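Local coordinates for protein ACDH-11, isoform b (Caenorhabditis elegans, PDB 4Y9J) that belongs to the acyl-CoA dehydrogenase family of flavoproteins and binds flavin-adenine dinucleotide together with the ligand UCC, at residues N313-M327 with L395-G407. Residues are numbered along the deposited sequence; the frame is centred on the assembly and turned at random.
With UCC (S-{(3S,5R,9R)-1-[(2R,3S,4R,5R)-5-(6-amino-9H-purin-9-yl)-4-hydroxy-3-(phosphonooxy)tetrahydrofuran-2-yl]-3,5,9-trihydroxy-8,8-dimethyl-3,5-dioxido-10,14-dioxo-2,4,6-trioxa-11,15-diaza-3lambda~5~,5lambda~5~-diphosphaheptadecan-17-yl} undecanethioate), chain F.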
loop_
_atom_site.group_PDB
_atom_site.type_symbol
_atom_site.label_atom_id
_atom_site.label_comp_id
_atom_site.label_asym_id
_atom_site.label_seq_id
_atom_site.Cartn_x
_atom_site.Cartn_y
_atom_site.Cartn_z
ATOM N N ASN B 313 -5.345 -28.520 25.332
ATOM C CA ASN B 313 -5.309 -28.018 26.667
ATOM C C ASN B 313 -4.202 -27.059 26.984
ATOM O O ASN B 313 -4.468 -26.120 27.707
ATOM C CB ASN B 313 -5.285 -29.182 27.610
ATOM C CG ASN B 313 -6.652 -29.917 27.611
ATOM O OD1 ASN B 313 -7.734 -29.294 27.340
ATOM N ND2 ASN B 313 -6.629 -31.238 27.880
ATOM N N ILE B 314 -2.953 -27.288 26.479
ATOM C CA ILE B 314 -1.854 -26.350 26.761
ATOM C C ILE B 314 -2.083 -25.068 26.086
ATOM O O ILE B 314 -1.816 -24.029 26.691
ATOM C CB ILE B 314 -0.445 -26.940 26.340
ATOM C CG1 ILE B 314 -0.036 -28.038 27.281
ATOM C CG2 ILE B 314 0.657 -25.862 26.300
ATOM C CD1 ILE B 314 0.337 -27.579 28.681
ATOM N N THR B 315 -2.596 -25.093 24.834
ATOM C CA THR B 315 -2.784 -23.895 24.133
ATOM C C THR B 315 -3.915 -23.075 24.777
ATOM O O THR B 315 -3.852 -21.841 24.771
ATOM C CB THR B 315 -3.092 -24.032 22.587
ATOM O OG1 THR B 315 -4.292 -24.801 22.378
ATOM C CG2 THR B 315 -1.906 -24.667 21.812
ATOM N N ARG B 316 -4.911 -23.752 25.300
ATOM C CA ARG B 316 -6.031 -23.081 26.012
ATOM C C ARG B 316 -5.527 -22.337 27.282
ATOM O O ARG B 316 -5.902 -21.212 27.528
ATOM C CB ARG B 316 -7.168 -24.109 26.292
ATOM C CG ARG B 316 -7.840 -24.448 24.954
ATOM C CD ARG B 316 -8.947 -25.505 24.967
ATOM N NE ARG B 316 -9.420 -25.756 23.626
ATOM C CZ ARG B 316 -10.177 -26.778 23.305
ATOM N NH1 ARG B 316 -10.462 -27.668 24.192
ATOM N NH2 ARG B 316 -10.604 -26.976 22.092
ATOM N N ILE B 317 -4.557 -22.885 28.018
ATOM C CA ILE B 317 -3.918 -22.126 29.140
ATOM C C ILE B 317 -3.114 -20.857 28.627
ATOM O O ILE B 317 -3.162 -19.757 29.208
ATOM C CB ILE B 317 -3.000 -23.013 29.947
ATOM C CG1 ILE B 317 -3.845 -24.127 30.640
ATOM C CG2 ILE B 317 -2.163 -22.215 30.944
ATOM C CD1 ILE B 317 -3.087 -24.968 31.603
ATOM N N HIS B 318 -2.309 -21.062 27.600
ATOM C CA HIS B 318 -1.616 -19.948 26.941
ATOM C C HIS B 318 -2.631 -18.905 26.472
ATOM O O HIS B 318 -2.367 -17.708 26.522
ATOM C CB HIS B 318 -0.829 -20.419 25.725
ATOM C CG HIS B 318 0.545 -20.934 26.007
ATOM N ND1 HIS B 318 0.808 -22.152 26.602
ATOM C CD2 HIS B 318 1.748 -20.420 25.699
ATOM C CE1 HIS B 318 2.107 -22.353 26.652
ATOM N NE2 HIS B 318 2.691 -21.309 26.124
ATOM N N ASN B 319 -3.763 -19.348 25.950
ATOM C CA ASN B 319 -4.752 -18.380 25.448
ATOM C C ASN B 319 -5.303 -17.564 26.627
ATOM O O ASN B 319 -5.518 -16.379 26.496
ATOM C CB ASN B 319 -5.877 -19.090 24.710
ATOM C CG ASN B 319 -6.796 -18.140 24.016
ATOM O OD1 ASN B 319 -6.507 -17.636 22.932
ATOM N ND2 ASN B 319 -7.922 -17.858 24.661
ATOM N N ALA B 320 -5.501 -18.187 27.776
ATOM C CA ALA B 320 -5.929 -17.454 28.942
ATOM C C ALA B 320 -4.908 -16.434 29.414
ATOM O O ALA B 320 -5.249 -15.350 29.889
ATOM C CB ALA B 320 -6.295 -18.418 30.068
ATOM N N VAL B 321 -3.639 -16.839 29.340
ATOM C CA VAL B 321 -2.502 -15.953 29.604
ATOM C C VAL B 321 -2.601 -14.675 28.732
ATOM O O VAL B 321 -2.414 -13.577 29.232
ATOM C CB VAL B 321 -1.166 -16.623 29.367
ATOM C CG1 VAL B 321 -0.045 -15.591 29.405
ATOM C CG2 VAL B 321 -0.886 -17.687 30.394
ATOM N N ALA B 322 -2.921 -14.856 27.464
ATOM C CA ALA B 322 -3.037 -13.770 26.508
ATOM C C ALA B 322 -4.230 -12.871 26.854
ATOM O O ALA B 322 -4.069 -11.668 26.898
ATOM C CB ALA B 322 -3.224 -14.318 25.131
ATOM N N SER B 323 -5.385 -13.463 27.161
ATOM C CA SER B 323 -6.542 -12.691 27.560
ATOM C C SER B 323 -6.199 -11.801 28.751
ATOM O O SER B 323 -6.503 -10.610 28.781
ATOM C CB SER B 323 -7.704 -13.632 27.915
ATOM O OG SER B 323 -8.206 -14.285 26.785
ATOM N N LEU B 324 -5.587 -12.382 29.751
ATOM C CA LEU B 324 -5.261 -11.706 30.976
ATOM C C LEU B 324 -4.151 -10.690 30.754
ATOM O O LEU B 324 -4.148 -9.639 31.405
ATOM C CB LEU B 324 -4.877 -12.713 32.066
ATOM C CG LEU B 324 -6.114 -13.475 32.588
ATOM C CD1 LEU B 324 -5.749 -14.729 33.305
ATOM C CD2 LEU B 324 -6.966 -12.584 33.461
ATOM N N GLY B 325 -3.228 -11.021 29.865
ATOM C CA GLY B 325 -2.179 -10.094 29.467
ATOM C C GLY B 325 -2.727 -8.769 28.871
ATOM O O GLY B 325 -2.292 -7.665 29.295
ATOM N N TYR B 326 -3.726 -8.889 28.024
ATOM C CA TYR B 326 -4.380 -7.708 27.419
ATOM C C TYR B 326 -5.175 -6.900 28.452
ATOM O O TYR B 326 -5.133 -5.659 28.445
ATOM C CB TYR B 326 -5.275 -8.106 26.260
ATOM C CG TYR B 326 -4.498 -8.683 25.093
ATOM C CD1 TYR B 326 -3.465 -7.992 24.533
ATOM C CD2 TYR B 326 -4.804 -9.927 24.551
ATOM C CE1 TYR B 326 -2.742 -8.509 23.471
ATOM C CE2 TYR B 326 -4.101 -10.436 23.472
ATOM C CZ TYR B 326 -3.062 -9.720 22.949
ATOM O OH TYR B 326 -2.250 -10.187 21.936
ATOM N N MET B 327 -5.873 -7.613 29.334
ATOM C CA MET B 327 -6.620 -6.979 30.421
ATOM C C MET B 327 -5.686 -6.203 31.350
ATOM O O MET B 327 -5.868 -5.005 31.619
ATOM C CB MET B 327 -7.432 -8.015 31.168
ATOM C CG MET B 327 -8.508 -8.674 30.324
ATOM S SD MET B 327 -9.158 -10.302 30.885
ATOM C CE MET B 327 -9.728 -9.814 32.431
ATOM N N LEU B 395 -7.662 -30.103 37.317
ATOM C CA LEU B 395 -6.887 -29.705 36.122
ATOM C C LEU B 395 -7.716 -29.865 34.875
ATOM O O LEU B 395 -7.736 -28.984 34.032
ATOM C CB LEU B 395 -5.619 -30.549 35.954
ATOM C CG LEU B 395 -4.706 -30.302 34.751
ATOM C CD1 LEU B 395 -4.325 -28.832 34.522
ATOM C CD2 LEU B 395 -3.486 -31.197 34.872
ATOM N N ARG B 396 -8.450 -30.961 34.772
ATOM C CA ARG B 396 -9.226 -31.214 33.550
ATOM C C ARG B 396 -10.394 -30.254 33.410
ATOM O O ARG B 396 -10.707 -29.798 32.279
ATOM C CB ARG B 396 -9.725 -32.668 33.531
ATOM C CG ARG B 396 -10.592 -32.979 32.304
ATOM C CD ARG B 396 -9.870 -32.972 30.965
ATOM N NE ARG B 396 -10.768 -33.228 29.843
ATOM C CZ ARG B 396 -11.359 -32.282 29.088
ATOM N NH1 ARG B 396 -11.118 -30.971 29.269
ATOM N NH2 ARG B 396 -12.183 -32.666 28.111
ATOM N N LEU B 397 -10.980 -29.907 34.555
ATOM C CA LEU B 397 -12.112 -28.976 34.624
ATOM C C LEU B 397 -11.688 -27.509 34.406
ATOM O O LEU B 397 -12.340 -26.757 33.646
ATOM C CB LEU B 397 -12.794 -29.072 35.980
ATOM C CG LEU B 397 -13.896 -28.050 36.193
ATOM C CD1 LEU B 397 -14.994 -28.307 35.163
ATOM C CD2 LEU B 397 -14.417 -28.086 37.619
ATOM N N ILE B 398 -10.629 -27.088 35.092
ATOM C CA ILE B 398 -10.203 -25.693 35.072
ATOM C C ILE B 398 -9.741 -25.162 33.708
ATOM O O ILE B 398 -9.914 -24.007 33.417
ATOM C CB ILE B 398 -9.180 -25.391 36.173
ATOM C CG1 ILE B 398 -9.184 -23.901 36.507
ATOM C CG2 ILE B 398 -7.788 -25.821 35.770
ATOM C CD1 ILE B 398 -8.298 -23.568 37.675
ATOM N N THR B 399 -9.178 -26.014 32.872
ATOM C CA THR B 399 -8.565 -25.592 31.667
ATOM C C THR B 399 -9.603 -24.950 30.739
ATOM O O THR B 399 -9.428 -23.774 30.322
ATOM C CB THR B 399 -7.814 -26.778 31.033
ATOM O OG1 THR B 399 -6.677 -27.027 31.831
ATOM C CG2 THR B 399 -7.308 -26.382 29.706
ATOM N N PRO B 400 -10.739 -25.651 30.478
ATOM C CA PRO B 400 -11.711 -24.968 29.605
ATOM C C PRO B 400 -12.455 -23.807 30.281
ATOM O O PRO B 400 -12.789 -22.822 29.594
ATOM C CB PRO B 400 -12.691 -26.084 29.244
ATOM C CG PRO B 400 -12.569 -27.107 30.379
ATOM C CD PRO B 400 -11.097 -27.065 30.675
ATOM N N VAL B 401 -12.703 -23.937 31.588
ATOM C CA VAL B 401 -13.408 -22.911 32.364
ATOM C C VAL B 401 -12.570 -21.624 32.327
ATOM O O VAL B 401 -13.066 -20.552 31.990
ATOM C CB VAL B 401 -13.681 -23.368 33.802
ATOM C CG1 VAL B 401 -14.241 -22.225 34.624
ATOM C CG2 VAL B 401 -14.613 -24.563 33.823
ATOM N N LEU B 402 -11.284 -21.750 32.632
ATOM C CA LEU B 402 -10.360 -20.607 32.550
ATOM C C LEU B 402 -10.282 -19.922 31.190
ATOM O O LEU B 402 -10.462 -18.696 31.063
ATOM C CB LEU B 402 -8.984 -21.035 32.977
ATOM C CG LEU B 402 -7.851 -20.059 32.800
ATOM C CD1 LEU B 402 -8.014 -18.840 33.674
ATOM C CD2 LEU B 402 -6.513 -20.718 33.102
ATOM N N LYS B 403 -10.039 -20.734 30.171
ATOM C CA LYS B 403 -9.974 -20.222 28.834
ATOM C C LYS B 403 -11.259 -19.481 28.472
ATOM O O LYS B 403 -11.213 -18.330 27.969
ATOM C CB LYS B 403 -9.674 -21.361 27.836
ATOM C CG LYS B 403 -9.236 -20.987 26.410
ATOM C CD LYS B 403 -10.219 -20.184 25.588
ATOM C CE LYS B 403 -9.985 -20.357 24.100
ATOM N NZ LYS B 403 -10.826 -19.513 23.244
ATOM N N LEU B 404 -12.394 -20.121 28.626
ATOM C CA LEU B 404 -13.618 -19.515 28.132
ATOM C C LEU B 404 -13.985 -18.298 28.960
ATOM O O LEU B 404 -14.527 -17.309 28.436
ATOM C CB LEU B 404 -14.760 -20.510 28.061
ATOM C CG LEU B 404 -15.356 -21.068 29.338
ATOM C CD1 LEU B 404 -16.499 -20.182 29.846
ATOM C CD2 LEU B 404 -15.851 -22.504 29.143
ATOM N N TYR B 405 -13.696 -18.314 30.238
ATOM C CA TYR B 405 -14.109 -17.202 31.089
ATOM C C TYR B 405 -13.226 -15.947 30.862
ATOM O O TYR B 405 -13.768 -14.831 30.606
ATOM C CB TYR B 405 -14.171 -17.607 32.574
ATOM C CG TYR B 405 -14.926 -16.543 33.416
ATOM C CD1 TYR B 405 -16.292 -16.409 33.299
ATOM C CD2 TYR B 405 -14.257 -15.683 34.254
ATOM C CE1 TYR B 405 -16.984 -15.473 34.039
ATOM C CE2 TYR B 405 -14.912 -14.747 34.994
ATOM C CZ TYR B 405 -16.295 -14.656 34.901
ATOM O OH TYR B 405 -17.001 -13.704 35.588
ATOM N N ALA B 406 -11.895 -16.101 30.945
ATOM C CA ALA B 406 -11.002 -14.982 30.678
ATOM C C ALA B 406 -11.207 -14.470 29.245
ATOM O O ALA B 406 -11.129 -13.264 28.968
ATOM C CB ALA B 406 -9.523 -15.367 30.886
ATOM N N GLY B 407 -11.492 -15.415 28.351
ATOM C CA GLY B 407 -11.775 -15.149 26.974
ATOM C C GLY B 407 -12.900 -14.186 26.763
ATOM O O GLY B 407 -12.854 -13.296 25.919
HETATM O OA1 UCC F . -7.351 -22.301 16.857
HETATM C CA1 UCC F . -6.216 -22.900 16.716
HETATM C CA2 UCC F . -4.806 -22.296 16.732
HETATM C CA3 UCC F . -4.592 -20.924 17.291
HETATM C CA4 UCC F . -3.290 -20.843 18.155
HETATM C CA5 UCC F . -3.668 -20.633 19.628
HETATM C CA6 UCC F . -2.786 -19.627 20.280
HETATM C CA7 UCC F . -3.155 -19.416 21.740
HETATM C CA8 UCC F . -2.012 -18.553 22.096
HETATM C CA9 UCC F . -2.206 -17.347 22.843
HETATM C C10 UCC F . -1.893 -16.126 22.102
HETATM C C11 UCC F . -3.249 -15.436 22.070
HETATM S S UCC F . -6.010 -24.534 16.422
HETATM C CP1 UCC F . -7.660 -25.324 16.309
HETATM C CP2 UCC F . -8.490 -25.249 17.554
HETATM N NP1 UCC F . -9.669 -26.138 17.501
HETATM C CP3 UCC F . -10.309 -26.377 18.647
HETATM O OP1 UCC F . -10.057 -25.814 19.713
HETATM C CP4 UCC F . -11.363 -27.465 18.624
HETATM C CP5 UCC F . -12.669 -26.915 19.215
HETATM N NP2 UCC F . -13.519 -28.095 19.310
HETATM C CP6 UCC F . -13.491 -28.966 20.318
HETATM O OP2 UCC F . -12.822 -28.806 21.330
HETATM C CP8 UCC F . -14.456 -30.126 20.176
HETATM O OP3 UCC F . -15.138 -30.324 21.452
HETATM C CPB UCC F . -13.846 -31.484 19.925
HETATM C CP7 UCC F . -12.603 -31.907 20.724
HETATM C CP9 UCC F . -12.990 -31.171 18.621
HETATM C CPA UCC F . -14.783 -32.482 19.211
HETATM O O7 UCC F . -14.074 -33.723 18.966
HETATM P P2 UCC F . -14.903 -35.095 18.727
HETATM O O21 UCC F . -13.945 -36.237 18.428
HETATM O O22 UCC F . -16.103 -34.721 17.845
HETATM O O6 UCC F . -15.557 -35.264 20.207
HETATM P P1 UCC F . -15.343 -36.435 21.266
HETATM O O11 UCC F . -15.764 -37.798 20.737
HETATM O O12 UCC F . -16.007 -35.885 22.493
HETATM O "O5'" UCC F . -13.685 -36.361 21.440
HETATM C "C5'" UCC F . -12.868 -37.508 21.099
HETATM C "C4'" UCC F . -11.939 -37.911 22.261
HETATM C "C3'" UCC F . -12.736 -38.294 23.504
HETATM O "O3'" UCC F . -11.948 -39.262 24.150
HETATM P P3 UCC F . -12.425 -40.757 24.330
HETATM O O33 UCC F . -11.211 -41.401 24.964
HETATM O O32 UCC F . -12.566 -41.281 22.920
HETATM O O31 UCC F . -13.710 -40.642 25.188
HETATM C "C2'" UCC F . -12.793 -37.044 24.371
HETATM O "O2'" UCC F . -12.793 -37.276 25.778
HETATM O "O4'" UCC F . -11.118 -36.786 22.641
HETATM C "C1'" UCC F . -11.430 -36.453 23.987
HETATM N N9 UCC F . -11.278 -35.007 24.203
HETATM C C4 UCC F . -10.516 -34.517 25.176
HETATM N N3 UCC F . -9.683 -35.040 26.107
HETATM C C8 UCC F . -11.911 -34.017 23.532
HETATM N N7 UCC F . -11.522 -32.834 24.044
HETATM C C5 UCC F . -10.654 -33.068 25.054
HETATM C C6 UCC F . -9.827 -32.248 25.980
HETATM N N6 UCC F . -9.908 -30.895 25.917
HETATM N N1 UCC F . -9.067 -32.904 26.917
HETATM C C2 UCC F . -9.011 -34.250 26.964
HETATM O O HOH W 1 -8.785 -17.180 27.282
#
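Helices 313-327 and 395-407 run in roughly the same direction, their axes 32° apart and 8.4 Å at closest approach. They draw nearest where the CA atoms of Ala320 and Lys403 lie 4.9 Å apart; there the Ala320 methyl meets Leu402, CB to CG 3.5 Å. One turn on, Ala406 CB rests against Ser323 CB and, more loosely, Leu324 CG. One turn back, Thr399 turns CG2 onto the Asn313 carbonyl, CG2 to O 3.5 Å. Helix 395-407 is kinked at Pro400, whose nitrogen makes no bond to the preceding turn.

Both helices belong to the helical C-terminal domain of the acyl-CoA dehydrogenase fold. UCC runs along helix 313-327, its adenine at Asn313 and Arg396, its chain reaching past Asn319 to Ala322. Asn313 reads the adenine edge with its whole amide: OD1 accepts from UCC N6 at 3.1 Å while ND2 donates to UCC N1. The guanidinium of Arg396, salt-bridged to Asp455, lays one face against the same ring, with UCC N1 over the guanidinium centre, 3.2 Å above its plane. Arg316 sets CB against Lys403 CG; from there its chain, extended from CG to NE, carries NH2 away to UCC OP1 (2.7 Å) and OP2 in the conformer described here.

Bent at chi2 (-61°), Lys403 leads its chain past the Asn319 amide, CE to ND2 3.3 Å, and NZ is gripped by the carbonyls of Thr442, Trp445 and Gly447. A water bridges the helices: it donates to Lys403 O, bonds Ser323 OG and accepts weakly from Asn319 ND2. Thr442 O also accepts from Asn319 ND2, and its OG1 is hydrogen-bonded to Ser323 OG.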